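PDB 3MW6: ProQ/FinO domain-containing protein from Neisseria meningitidis, which probably binds RNA and belongs to the FinO family of RNA chaperones. Local coordinates for residues 38-42 / 43-47; 61-64 / 65-68; 73-77 / 78-82; 102-105 / 106-110. All coordinates share one frame; numbering follows the deposited sequence. Where two conformers were deposited one is given.

Contact 1: residues 38-42 / 43-47; sequences YDVFK and RFKPL
Val-40 and Lys-45 are joined by the outer hydrogen bond of a Schellman motif, Lys-45 N to Val-40 O at 3.0 Å, a nearly straight bond that lies in the carbonyl plane. The inner bond, Phe-44 N to Phe-41 O at 3.1 Å, comes in steeply from above the carbonyl plane. Phe-44 is the C-prime residue, and its positive phi of 50° turns the chain out of the short helix 39-42. One further backbone bond, from Arg-43 N to Asp-39 O, completes the last turn, while a water bridges Val-40 O and Lys-45 O by donating to both.

On the outer side a salt bridge runs from Asp-39 OD1 to Arg-43 NH1 at 2.9 Å. The arginine chain is bent at chi2 and chi3, which brings one face of its guanidinium to Asp-39 CB, with the carboxylate plane turned 74° from it. Arg-43 was modelled in two conformers, so this pairing rests on one of them and is doubtful to that extent.

Apolar contacts occupy the inner side. The two methyls of Leu-47 divide the work: CD1 meets Phe-41 CE2 at 3.6 Å, whereas CD2 sits over the rim of one face of that ring and also touches Val-40 CG2 at 3.8 Å. Phe-44 lays its own ring face over Phe-41 O.

Helix 64-76 closes the inner side, where His-74 stacks on Phe-44 and meets Phe-41 edge-to-face. Helix 51-58 adds Leu-55 against Phe-41, and Pro-46 pairs through its backbone with Phe-91 of strand 89-91.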
loop_
_atom_site.group_PDB
_atom_site.type_symbol
_atom_site.label_atom_id
_atom_site.label_comp_id
_atom_site.label_asym_id
_atom_site.label_seq_id
_atom_site.Cartn_x
_atom_site.Cartn_y
_atom_site.Cartn_z
ATOM N N TYR A 38 -7.806 -18.376 -2.583
ATOM C CA TYR A 38 -7.652 -17.476 -1.440
ATOM C C TYR A 38 -8.711 -16.401 -1.405
ATOM O O TYR A 38 -8.746 -15.541 -2.274
ATOM C CB TYR A 38 -6.261 -16.818 -1.444
ATOM C CG TYR A 38 -5.149 -17.807 -1.274
ATOM C CD1 TYR A 38 -4.273 -18.072 -2.312
ATOM C CD2 TYR A 38 -4.996 -18.516 -0.083
ATOM C CE1 TYR A 38 -3.252 -18.998 -2.166
ATOM C CE2 TYR A 38 -3.979 -19.445 0.070
ATOM C CZ TYR A 38 -3.111 -19.673 -0.978
ATOM O OH TYR A 38 -2.099 -20.586 -0.856
ATOM N N ASP A 39 -9.552 -16.431 -0.377
ATOM C CA ASP A 39 -10.579 -15.414 -0.214
ATOM C C ASP A 39 -10.034 -13.981 -0.060
ATOM O O ASP A 39 -10.666 -13.036 -0.525
ATOM C CB ASP A 39 -11.524 -15.772 0.936
ATOM C CG ASP A 39 -12.694 -16.628 0.478
ATOM O OD1 ASP A 39 -13.828 -16.098 0.417
ATOM O OD2 ASP A 39 -12.478 -17.822 0.157
ATOM N N VAL A 40 -8.886 -13.796 0.588
ATOM C CA VAL A 40 -8.360 -12.431 0.712
ATOM C C VAL A 40 -8.100 -11.821 -0.665
ATOM O O VAL A 40 -8.262 -10.625 -0.857
ATOM C CB VAL A 40 -7.093 -12.332 1.579
ATOM C CG1 VAL A 40 -7.406 -12.729 3.013
ATOM C CG2 VAL A 40 -5.964 -13.179 0.993
ATOM N N PHE A 41 -7.717 -12.644 -1.631
ATOM C CA PHE A 41 -7.568 -12.153 -2.997
ATOM C C PHE A 41 -8.897 -12.009 -3.719
ATOM O O PHE A 41 -9.152 -10.995 -4.346
ATOM C CB PHE A 41 -6.601 -13.028 -3.781
ATOM C CG PHE A 41 -5.167 -12.786 -3.411
ATOM C CD1 PHE A 41 -4.560 -13.515 -2.398
ATOM C CD2 PHE A 41 -4.444 -11.780 -4.030
ATOM C CE1 PHE A 41 -3.238 -13.273 -2.040
ATOM C CE2 PHE A 41 -3.114 -11.530 -3.672
ATOM C CZ PHE A 41 -2.520 -12.283 -2.677
ATOM N N LYS A 42 -9.758 -13.009 -3.612
ATOM C CA LYS A 42 -11.023 -12.987 -4.336
ATOM C C LYS A 42 -11.876 -11.799 -3.898
ATOM O O LYS A 42 -12.603 -11.204 -4.697
ATOM C CB LYS A 42 -11.769 -14.320 -4.122
ATOM C CG LYS A 42 -13.177 -14.377 -4.698
ATOM C CD LYS A 42 -13.946 -15.636 -4.213
ATOM C CE LYS A 42 -13.486 -16.931 -4.900
ATOM N NZ LYS A 42 -12.521 -17.739 -4.086
ATOM N N ARG A 43 -11.770 -11.441 -2.623
ATOM C CA ARG A 43 -12.572 -10.351 -2.073
ATOM C C ARG A 43 -11.808 -9.028 -1.906
ATOM O O ARG A 43 -12.328 -8.078 -1.338
ATOM C CB ARG A 43 -13.207 -10.785 -0.751
ATOM C CG ARG A 43 -14.340 -11.776 -0.940
ATOM C CD ARG A 43 -14.151 -13.015 -0.089
ATOM N NE ARG A 43 -14.380 -12.758 1.331
ATOM C CZ ARG A 43 -15.236 -13.437 2.085
ATOM N NH1 ARG A 43 -15.948 -14.423 1.552
ATOM N NH2 ARG A 43 -15.375 -13.132 3.371
ATOM N N PHE A 44 -10.577 -8.968 -2.415
ATOM C CA PHE A 44 -9.786 -7.735 -2.376
ATOM C C PHE A 44 -9.753 -7.119 -0.990
ATOM O O PHE A 44 -10.163 -5.974 -0.795
ATOM C CB PHE A 44 -10.308 -6.710 -3.404
ATOM C CG PHE A 44 -9.955 -7.050 -4.822
ATOM C CD1 PHE A 44 -10.710 -7.965 -5.537
ATOM C CD2 PHE A 44 -8.847 -6.475 -5.430
ATOM C CE1 PHE A 44 -10.373 -8.302 -6.842
ATOM C CE2 PHE A 44 -8.506 -6.796 -6.737
ATOM C CZ PHE A 44 -9.272 -7.717 -7.443
ATOM N N LYS A 45 -9.268 -7.875 -0.017
ATOM C CA LYS A 45 -9.057 -7.301 1.298
ATOM C C LYS A 45 -7.641 -6.760 1.347
ATOM O O LYS A 45 -6.756 -7.273 0.668
ATOM C CB LYS A 45 -9.240 -8.359 2.375
ATOM C CG LYS A 45 -10.647 -8.953 2.429
ATOM C CD LYS A 45 -10.717 -10.036 3.477
ATOM C CE LYS A 45 -12.106 -10.189 4.050
ATOM N NZ LYS A 45 -12.112 -11.189 5.164
ATOM N N PRO A 46 -7.420 -5.719 2.150
ATOM C CA PRO A 46 -6.051 -5.247 2.340
ATOM C C PRO A 46 -5.152 -6.414 2.786
ATOM O O PRO A 46 -5.504 -7.116 3.728
ATOM C CB PRO A 46 -6.202 -4.212 3.455
ATOM C CG PRO A 46 -7.591 -3.692 3.304
ATOM C CD PRO A 46 -8.401 -4.925 2.911
ATOM N N LEU A 47 -4.026 -6.615 2.103
ATOM C CA LEU A 47 -3.137 -7.742 2.347
ATOM C C LEU A 47 -2.051 -7.440 3.382
ATOM O O LEU A 47 -1.464 -6.350 3.404
ATOM C CB LEU A 47 -2.479 -8.177 1.033
ATOM C CG LEU A 47 -3.487 -8.624 -0.034
ATOM C CD1 LEU A 47 -2.836 -8.765 -1.414
ATOM C CD2 LEU A 47 -4.156 -9.944 0.389
HETATM O O HOH W 1 -6.786 -8.443 -1.780
#

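Contact 2: residues 61-64 / 65-68; sequences QYDA and ALIA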
loop_
_atom_site.group_PDB
_atom_site.type_symbol
_atom_site.label_atom_id
_atom_site.label_comp_id
_atom_site.label_asym_id
_atom_site.label_seq_id
_atom_site.Cartn_x
_atom_site.Cartn_y
_atom_site.Cartn_z
ATOM N N GLN A 61 5.207 -24.758 -6.911
ATOM C CA GLN A 61 5.029 -25.225 -8.290
ATOM C C GLN A 61 5.087 -24.101 -9.331
ATOM O O GLN A 61 4.859 -24.338 -10.517
ATOM C CB GLN A 61 3.717 -26.017 -8.443
ATOM C CG GLN A 61 2.439 -25.197 -8.334
ATOM C CD GLN A 61 2.011 -24.946 -6.896
ATOM O OE1 GLN A 61 2.827 -24.627 -6.029
ATOM N NE2 GLN A 61 0.724 -25.096 -6.638
ATOM N N TYR A 62 5.387 -22.886 -8.874
ATOM C CA TYR A 62 5.361 -21.698 -9.710
ATOM C C TYR A 62 6.580 -20.825 -9.427
ATOM O O TYR A 62 7.092 -20.813 -8.304
ATOM C CB TYR A 62 4.085 -20.876 -9.451
ATOM C CG TYR A 62 2.792 -21.530 -9.884
ATOM C CD1 TYR A 62 2.627 -22.021 -11.177
ATOM C CD2 TYR A 62 1.718 -21.627 -9.001
ATOM C CE1 TYR A 62 1.420 -22.613 -11.572
ATOM C CE2 TYR A 62 0.515 -22.198 -9.381
ATOM C CZ TYR A 62 0.369 -22.691 -10.663
ATOM O OH TYR A 62 -0.833 -23.259 -11.024
ATOM N N ASP A 63 7.027 -20.089 -10.443
ATOM C CA ASP A 63 8.211 -19.234 -10.330
ATOM C C ASP A 63 7.942 -18.026 -9.454
ATOM O O ASP A 63 6.975 -17.296 -9.691
ATOM C CB ASP A 63 8.665 -18.765 -11.719
ATOM C CG ASP A 63 9.126 -19.918 -12.591
ATOM O OD1 ASP A 63 9.886 -20.769 -12.088
ATOM O OD2 ASP A 63 8.730 -19.982 -13.775
ATOM N N ALA A 64 8.794 -17.820 -8.449
ATOM C CA ALA A 64 8.667 -16.676 -7.539
ATOM C C ALA A 64 8.515 -15.357 -8.281
ATOM O O ALA A 64 7.809 -14.462 -7.827
ATOM C CB ALA A 64 9.859 -16.597 -6.590
ATOM N N ALA A 65 9.178 -15.224 -9.422
ATOM C CA ALA A 65 9.134 -13.953 -10.134
ATOM C C ALA A 65 7.766 -13.702 -10.749
ATOM O O ALA A 65 7.303 -12.570 -10.780
ATOM C CB ALA A 65 10.237 -13.867 -11.202
ATOM N N LEU A 66 7.124 -14.745 -11.259
ATOM C CA LEU A 66 5.832 -14.539 -11.893
ATOM C C LEU A 66 4.761 -14.379 -10.821
ATOM O O LEU A 66 3.733 -13.746 -11.052
ATOM C CB LEU A 66 5.498 -15.678 -12.852
ATOM C CG LEU A 66 6.466 -15.838 -14.025
ATOM C CD1 LEU A 66 6.001 -16.941 -14.959
ATOM C CD2 LEU A 66 6.624 -14.532 -14.793
ATOM N N ILE A 67 5.013 -14.943 -9.644
ATOM C CA ILE A 67 4.140 -14.725 -8.495
ATOM C C ILE A 67 4.157 -13.242 -8.084
ATOM O O ILE A 67 3.106 -12.624 -7.869
ATOM C CB ILE A 67 4.500 -15.661 -7.305
ATOM C CG1 ILE A 67 4.155 -17.116 -7.655
ATOM C CG2 ILE A 67 3.718 -15.290 -6.064
ATOM C CD1 ILE A 67 4.634 -18.149 -6.639
ATOM N N ALA A 68 5.351 -12.667 -8.007
ATOM C CA ALA A 68 5.491 -11.266 -7.647
ATOM C C ALA A 68 4.764 -10.389 -8.666
ATOM O O ALA A 68 4.149 -9.398 -8.308
ATOM C CB ALA A 68 6.977 -10.885 -7.563
#
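Ile-67 reaches back across the first turn of helix 64-76 to Tyr-62, its CD1 resting 4.0 Å from Tyr-62 CB. The pair occupies the N' and N4 positions of a hydrophobic staple, made here through the base of the tyrosine and not its ring: the CB bond heads toward the helix, but the ring swings off it, with CG anti to the carbonyl carbon (chi1 -67°). One face of the ring is instead covered near its rim by Gln-61 CG, and the side chain also touches Gln-26 and Ile-30 of helix 23-37. On the isoleucine, CG1 lies beside the backbone N (chi1 -69°) and therefore runs back along the helix start, 3.5 Å from Asp-63 O.

That carbonyl is the hub of the turn. It receives Ile-67 N at 3.1 Å, nearly end-on to the C=O bond, and a weak bond from Leu-66 N at 3.0 Å. The regular helical pattern, begun by Ile-67 N, continues with Ala-68 N to Ala-64 O, also at 3.0 Å. Leu-66 directs its side chain to another flank than Ile-67: its CB passes 3.8 Å from Asp-63 O and the side chain packs on Lys-23 and Gln-26, while Ile-67 meets Leu-55 of helix 51-58.

Asp-63 occupies the N-cap position, yet its side chain makes no capping bond. Its backbone N is held by Gln-26 OE1. The helix start therefore relies on main-chain bonds and apolar packing, though the aspartate's negative charge near the positive end of the helix dipole would probably be favourable.

Contact 3: residues 73-77 / 78-82; sequences NHCRR and PRYLK
Tyr-80 lays one face of its ring against the sulfur of Cys-75, SG standing 4.0 Å from the ring centroid and 28° off the normal. This is a sulfur-aromatic contact, closest at Tyr-80 CE2, 3.6 Å from Cys-75 SG, and Cys-75 CB adds to it. On its CD1 and CE1 side the tyrosine meets His-74 obliquely: NE2 of the histidine is 3.7 Å from Tyr-80 CD1, with the two ring planes inclined at 55° and their centroids 5.2 Å apart. Both side chains have CG anti to the backbone N, and Tyr-80 CB rests on His-74 O.

These contacts span the junction between helices 64-76 and 78-86. Arg-77 takes the N-cap position and Pro-78 opens the second helix directly; proline has no N-H, which costs nothing in a first turn, where backbone N-H groups have no carbonyl four residues back within the helix. Arg-77 O then accepts Leu-81 N at 3.1 Å in a nearly straight bond, together with a weak bond from Tyr-80 N. Leu-81 CD2 reaches Cys-75 O, 4.0 Å away, and its CG lies over Arg-77 O.

On the outer side Arg-76 NH2 donates to Asn-73 OD1 at 3.0 Å; the oxygen lies in the guanidinium plane, but the nitrogen is above the amide plane. The polar ends at the junction have partners outside the two segments: His-74 ND1 bonds with Tyr-35 OH, and Tyr-80 OH with both Leu-47 N and Glu-104 OE1 of the second subunit.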
loop_
_atom_site.group_PDB
_atom_site.type_symbol
_atom_site.label_atom_id
_atom_site.label_comp_id
_atom_site.label_asym_id
_atom_site.label_seq_id
_atom_site.Cartn_x
_atom_site.Cartn_y
_atom_site.Cartn_z
ATOM N N ASN A 73 0.304 -6.851 -10.158
ATOM C CA ASN A 73 -0.907 -6.599 -10.942
ATOM C C ASN A 73 -2.133 -6.428 -10.049
ATOM O O ASN A 73 -2.982 -5.562 -10.274
ATOM C CB ASN A 73 -1.178 -7.763 -11.894
ATOM C CG ASN A 73 -0.442 -7.628 -13.213
ATOM O OD1 ASN A 73 -0.489 -6.578 -13.850
ATOM N ND2 ASN A 73 0.220 -8.701 -13.641
ATOM N N HIS A 74 -2.230 -7.278 -9.038
ATOM C CA HIS A 74 -3.396 -7.265 -8.173
ATOM C C HIS A 74 -3.441 -5.969 -7.368
ATOM O O HIS A 74 -4.474 -5.332 -7.270
ATOM C CB HIS A 74 -3.369 -8.473 -7.250
ATOM C CG HIS A 74 -4.410 -8.434 -6.184
ATOM N ND1 HIS A 74 -5.662 -8.994 -6.344
ATOM C CD2 HIS A 74 -4.386 -7.913 -4.935
ATOM C CE1 HIS A 74 -6.360 -8.818 -5.239
ATOM N NE2 HIS A 74 -5.608 -8.170 -4.368
ATOM N N CYS A 75 -2.311 -5.559 -6.813
ATOM C CA CYS A 75 -2.279 -4.347 -5.997
ATOM C C CYS A 75 -2.403 -3.041 -6.773
ATOM O O CYS A 75 -2.554 -1.981 -6.166
ATOM C CB CYS A 75 -1.032 -4.337 -5.106
ATOM S SG CYS A 75 -1.088 -5.721 -3.891
ATOM N N ARG A 76 -2.351 -3.119 -8.105
ATOM C CA ARG A 76 -2.475 -1.935 -8.962
ATOM C C ARG A 76 -3.924 -1.691 -9.345
ATOM O O ARG A 76 -4.287 -0.592 -9.772
ATOM C CB ARG A 76 -1.648 -2.090 -10.240
ATOM C CG ARG A 76 -0.275 -1.463 -10.168
ATOM C CD ARG A 76 0.398 -1.414 -11.534
ATOM N NE ARG A 76 1.512 -2.347 -11.619
ATOM C CZ ARG A 76 1.452 -3.517 -12.244
ATOM N NH1 ARG A 76 2.512 -4.310 -12.262
ATOM N NH2 ARG A 76 0.333 -3.889 -12.857
ATOM N N ARG A 77 -4.751 -2.723 -9.208
ATOM C CA ARG A 77 -6.145 -2.602 -9.585
ATOM C C ARG A 77 -6.860 -1.580 -8.718
ATOM O O ARG A 77 -6.629 -1.495 -7.517
ATOM C CB ARG A 77 -6.839 -3.967 -9.535
ATOM C CG ARG A 77 -6.184 -4.967 -10.475
ATOM C CD ARG A 77 -6.809 -6.333 -10.412
ATOM N NE ARG A 77 -8.222 -6.301 -10.767
ATOM C CZ ARG A 77 -8.985 -7.384 -10.898
ATOM N NH1 ARG A 77 -8.460 -8.596 -10.712
ATOM N NH2 ARG A 77 -10.270 -7.257 -11.218
ATOM N N PRO A 78 -7.712 -0.769 -9.348
ATOM C CA PRO A 78 -8.568 0.204 -8.666
ATOM C C PRO A 78 -9.308 -0.424 -7.478
ATOM O O PRO A 78 -9.403 0.175 -6.398
ATOM C CB PRO A 78 -9.558 0.620 -9.761
ATOM C CG PRO A 78 -8.773 0.438 -11.052
ATOM C CD PRO A 78 -7.904 -0.773 -10.812
ATOM N N ARG A 79 -9.821 -1.628 -7.671
ATOM C CA ARG A 79 -10.558 -2.300 -6.604
ATOM C C ARG A 79 -9.697 -2.522 -5.343
ATOM O O ARG A 79 -10.178 -2.400 -4.219
ATOM C CB ARG A 79 -11.161 -3.607 -7.115
ATOM C CG ARG A 79 -11.977 -4.321 -6.081
ATOM C CD ARG A 79 -12.772 -5.471 -6.695
ATOM N NE ARG A 79 -13.470 -6.212 -5.653
ATOM C CZ ARG A 79 -14.039 -7.400 -5.822
ATOM N NH1 ARG A 79 -13.999 -8.003 -7.005
ATOM N NH2 ARG A 79 -14.648 -7.982 -4.800
ATOM N N TYR A 80 -8.414 -2.809 -5.531
ATOM C CA TYR A 80 -7.498 -2.912 -4.396
ATOM C C TYR A 80 -7.230 -1.551 -3.736
ATOM O O TYR A 80 -7.317 -1.400 -2.508
ATOM C CB TYR A 80 -6.183 -3.566 -4.812
ATOM C CG TYR A 80 -5.334 -3.894 -3.613
ATOM C CD1 TYR A 80 -5.719 -4.891 -2.734
ATOM C CD2 TYR A 80 -4.162 -3.189 -3.341
ATOM C CE1 TYR A 80 -4.965 -5.199 -1.616
ATOM C CE2 TYR A 80 -3.393 -3.499 -2.208
ATOM C CZ TYR A 80 -3.811 -4.507 -1.351
ATOM O OH TYR A 80 -3.074 -4.841 -0.231
ATOM N N LEU A 81 -6.917 -0.550 -4.545
ATOM C CA LEU A 81 -6.720 0.792 -4.003
ATOM C C LEU A 81 -7.960 1.248 -3.238
ATOM O O LEU A 81 -7.876 1.888 -2.186
ATOM C CB LEU A 81 -6.414 1.779 -5.133
ATOM C CG LEU A 81 -5.135 1.456 -5.897
ATOM C CD1 LEU A 81 -4.918 2.420 -7.062
ATOM C CD2 LEU A 81 -3.967 1.519 -4.936
ATOM N N LYS A 82 -9.120 0.929 -3.787
ATOM C CA LYS A 82 -10.384 1.299 -3.160
ATOM C C LYS A 82 -10.507 0.594 -1.793
ATOM O O LYS A 82 -11.024 1.164 -0.840
ATOM C CB LYS A 82 -11.537 0.933 -4.096
ATOM C CG LYS A 82 -12.852 1.552 -3.770
ATOM C CD LYS A 82 -13.716 1.638 -5.028
ATOM C CE LYS A 82 -13.906 0.279 -5.697
ATOM N NZ LYS A 82 -14.816 -0.629 -4.928
#

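Contact 4: residues 102-105 / 106-110; sequences TPEE and QAIAQ
Between Thr-102 and Ala-109 the backbone winds up the first turns of helix 103-110 through four successive bonds, each from the N-H of residue i+4 to the carbonyl of residue i: Gln-106 N to Thr-102 O and Ala-107 N to Pro-103 O, both 2.9 Å, then Ile-108 N to Glu-104 O and Ala-109 N to Glu-105 O. Glu-104 and Ile-108, one turn apart, lie side by side and point the same way, with Glu-104 CG 3.8 Å from Ile-108 CD1. The isoleucine's CG1 branch lies beside its backbone N (chi1 -76°) and, with chi2 extended at 158°, brings CD1 to 3.5 Å from Glu-104 O. Gln-106 rests its CB on Thr-102 O at 3.4 Å and sends an extended chain away to Ala-85 O, which its NE2 binds.

Thr-102 and Glu-105 form a capping box at the start of the helix. Thr-102 N donates to Glu-105 OE1 at 3.0 Å, approaching from above the carboxylate plane, and Glu-105 N donates to Thr-102 OG1, whose position is less certain. The glutamate's CG is anti to its carbonyl carbon (chi1 -56°), turning the chain back toward the helix start, where OE1 also forms a salt bridge with Arg-90.

Both acids sit at the interface with the second subunit. Glu-104 takes Arg-90 and Tyr-80 of that subunit, one on each carboxylate oxygen, and Leu-84 of the second subunit packs on Glu-104 and Ile-108. Glu-105 comes close to Glu-105 of the other subunit, a repulsion that the arginine bound to each copy would probably ease.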
loop_
_atom_site.group_PDB
_atom_site.type_symbol
_atom_site.label_atom_id
_atom_site.label_comp_id
_atom_site.label_asym_id
_atom_site.label_seq_id
_atom_site.Cartn_x
_atom_site.Cartn_y
_atom_site.Cartn_z
ATOM N N THR A 102 -2.461 1.876 7.488
ATOM C CA THR A 102 -2.095 3.082 8.246
ATOM C C THR A 102 -2.850 4.294 7.721
ATOM O O THR A 102 -3.302 4.311 6.564
ATOM C CB THR A 102 -0.580 3.418 8.091
ATOM O OG1 THR A 102 -0.293 3.612 6.700
ATOM C CG2 THR A 102 0.312 2.294 8.631
ATOM N N PRO A 103 -2.957 5.341 8.544
ATOM C CA PRO A 103 -3.583 6.567 8.027
ATOM C C PRO A 103 -2.916 7.080 6.755
ATOM O O PRO A 103 -3.629 7.509 5.849
ATOM C CB PRO A 103 -3.431 7.560 9.183
ATOM C CG PRO A 103 -3.368 6.686 10.410
ATOM C CD PRO A 103 -2.612 5.443 9.974
ATOM N N GLU A 104 -1.588 6.999 6.660
ATOM C CA GLU A 104 -0.899 7.485 5.463
ATOM C C GLU A 104 -1.234 6.662 4.220
ATOM O O GLU A 104 -1.502 7.222 3.156
ATOM C CB GLU A 104 0.637 7.575 5.678
ATOM C CG GLU A 104 1.454 7.486 4.378
ATOM C CD GLU A 104 2.976 7.284 4.606
ATOM O OE1 GLU A 104 3.596 8.069 5.349
ATOM O OE2 GLU A 104 3.551 6.347 4.022
ATOM N N GLU A 105 -1.212 5.339 4.329
ATOM C CA GLU A 105 -1.551 4.518 3.169
ATOM C C GLU A 105 -2.993 4.831 2.764
ATOM O O GLU A 105 -3.321 4.937 1.583
ATOM C CB GLU A 105 -1.402 3.030 3.479
ATOM C CG GLU A 105 -0.016 2.637 3.989
ATOM C CD GLU A 105 0.042 1.239 4.649
ATOM O OE1 GLU A 105 -0.986 0.750 5.164
ATOM O OE2 GLU A 105 1.137 0.632 4.669
ATOM N N GLN A 106 -3.856 4.988 3.756
ATOM C CA GLN A 106 -5.280 5.203 3.491
ATOM C C GLN A 106 -5.518 6.527 2.753
ATOM O O GLN A 106 -6.273 6.561 1.778
ATOM C CB GLN A 106 -6.081 5.149 4.802
ATOM C CG GLN A 106 -7.581 5.284 4.629
ATOM C CD GLN A 106 -8.330 5.016 5.920
ATOM O OE1 GLN A 106 -7.811 5.258 7.024
ATOM N NE2 GLN A 106 -9.565 4.502 5.792
ATOM N N ALA A 107 -4.854 7.601 3.199
ATOM C CA ALA A 107 -5.007 8.922 2.580
ATOM C C ALA A 107 -4.520 8.934 1.136
ATOM O O ALA A 107 -5.115 9.579 0.275
ATOM C CB ALA A 107 -4.276 10.009 3.392
ATOM N N ILE A 108 -3.442 8.217 0.870
ATOM C CA ILE A 108 -2.882 8.193 -0.470
ATOM C C ILE A 108 -3.826 7.465 -1.416
ATOM O O ILE A 108 -4.013 7.875 -2.560
ATOM C CB ILE A 108 -1.495 7.527 -0.484
ATOM C CG1 ILE A 108 -0.442 8.484 0.079
ATOM C CG2 ILE A 108 -1.105 7.095 -1.890
ATOM C CD1 ILE A 108 0.804 7.766 0.600
ATOM N N ALA A 109 -4.426 6.381 -0.941
ATOM C CA ALA A 109 -5.346 5.627 -1.781
ATOM C C ALA A 109 -6.608 6.454 -2.020
ATOM O O ALA A 109 -7.129 6.494 -3.136
ATOM C CB ALA A 109 -5.681 4.265 -1.164
ATOM N N GLN A 110 -7.060 7.137 -0.973
ATOM C CA GLN A 110 -8.248 7.976 -1.022
ATOM C C GLN A 110 -8.176 9.087 -2.055
ATOM O O GLN A 110 -9.197 9.468 -2.625
ATOM C CB GLN A 110 -8.481 8.615 0.339
ATOM C CG GLN A 110 -9.796 8.254 0.969
ATOM C CD GLN A 110 -9.761 8.423 2.472
ATOM O OE1 GLN A 110 -9.205 9.398 2.989
ATOM N NE2 GLN A 110 -10.338 7.467 3.187
#

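How the contacts relate
From the N terminus the four contacts follow in series, none nested in or crossing another. Contact 1 ends helix 39-42 and turns the chain into the loop before helix 51-58. Contact 2 closes the next connection, starting helix 64-76, and contact 3 ends that same helix and begins helix 78-86. Contact 4 comes after the two-stranded sheet and starts helix 103-110. Contacts 1 and 3 touch, Phe-44 packing on Arg-77 and Arg-79, and contact 3 meets contact 4 where Leu-81 O approaches Ala-109 CB. Contacts 2 and 4 lie farthest apart, centres about 29 Å, on opposite sides of the chain's centre. Contacts 3 and 4 both reach the second subunit.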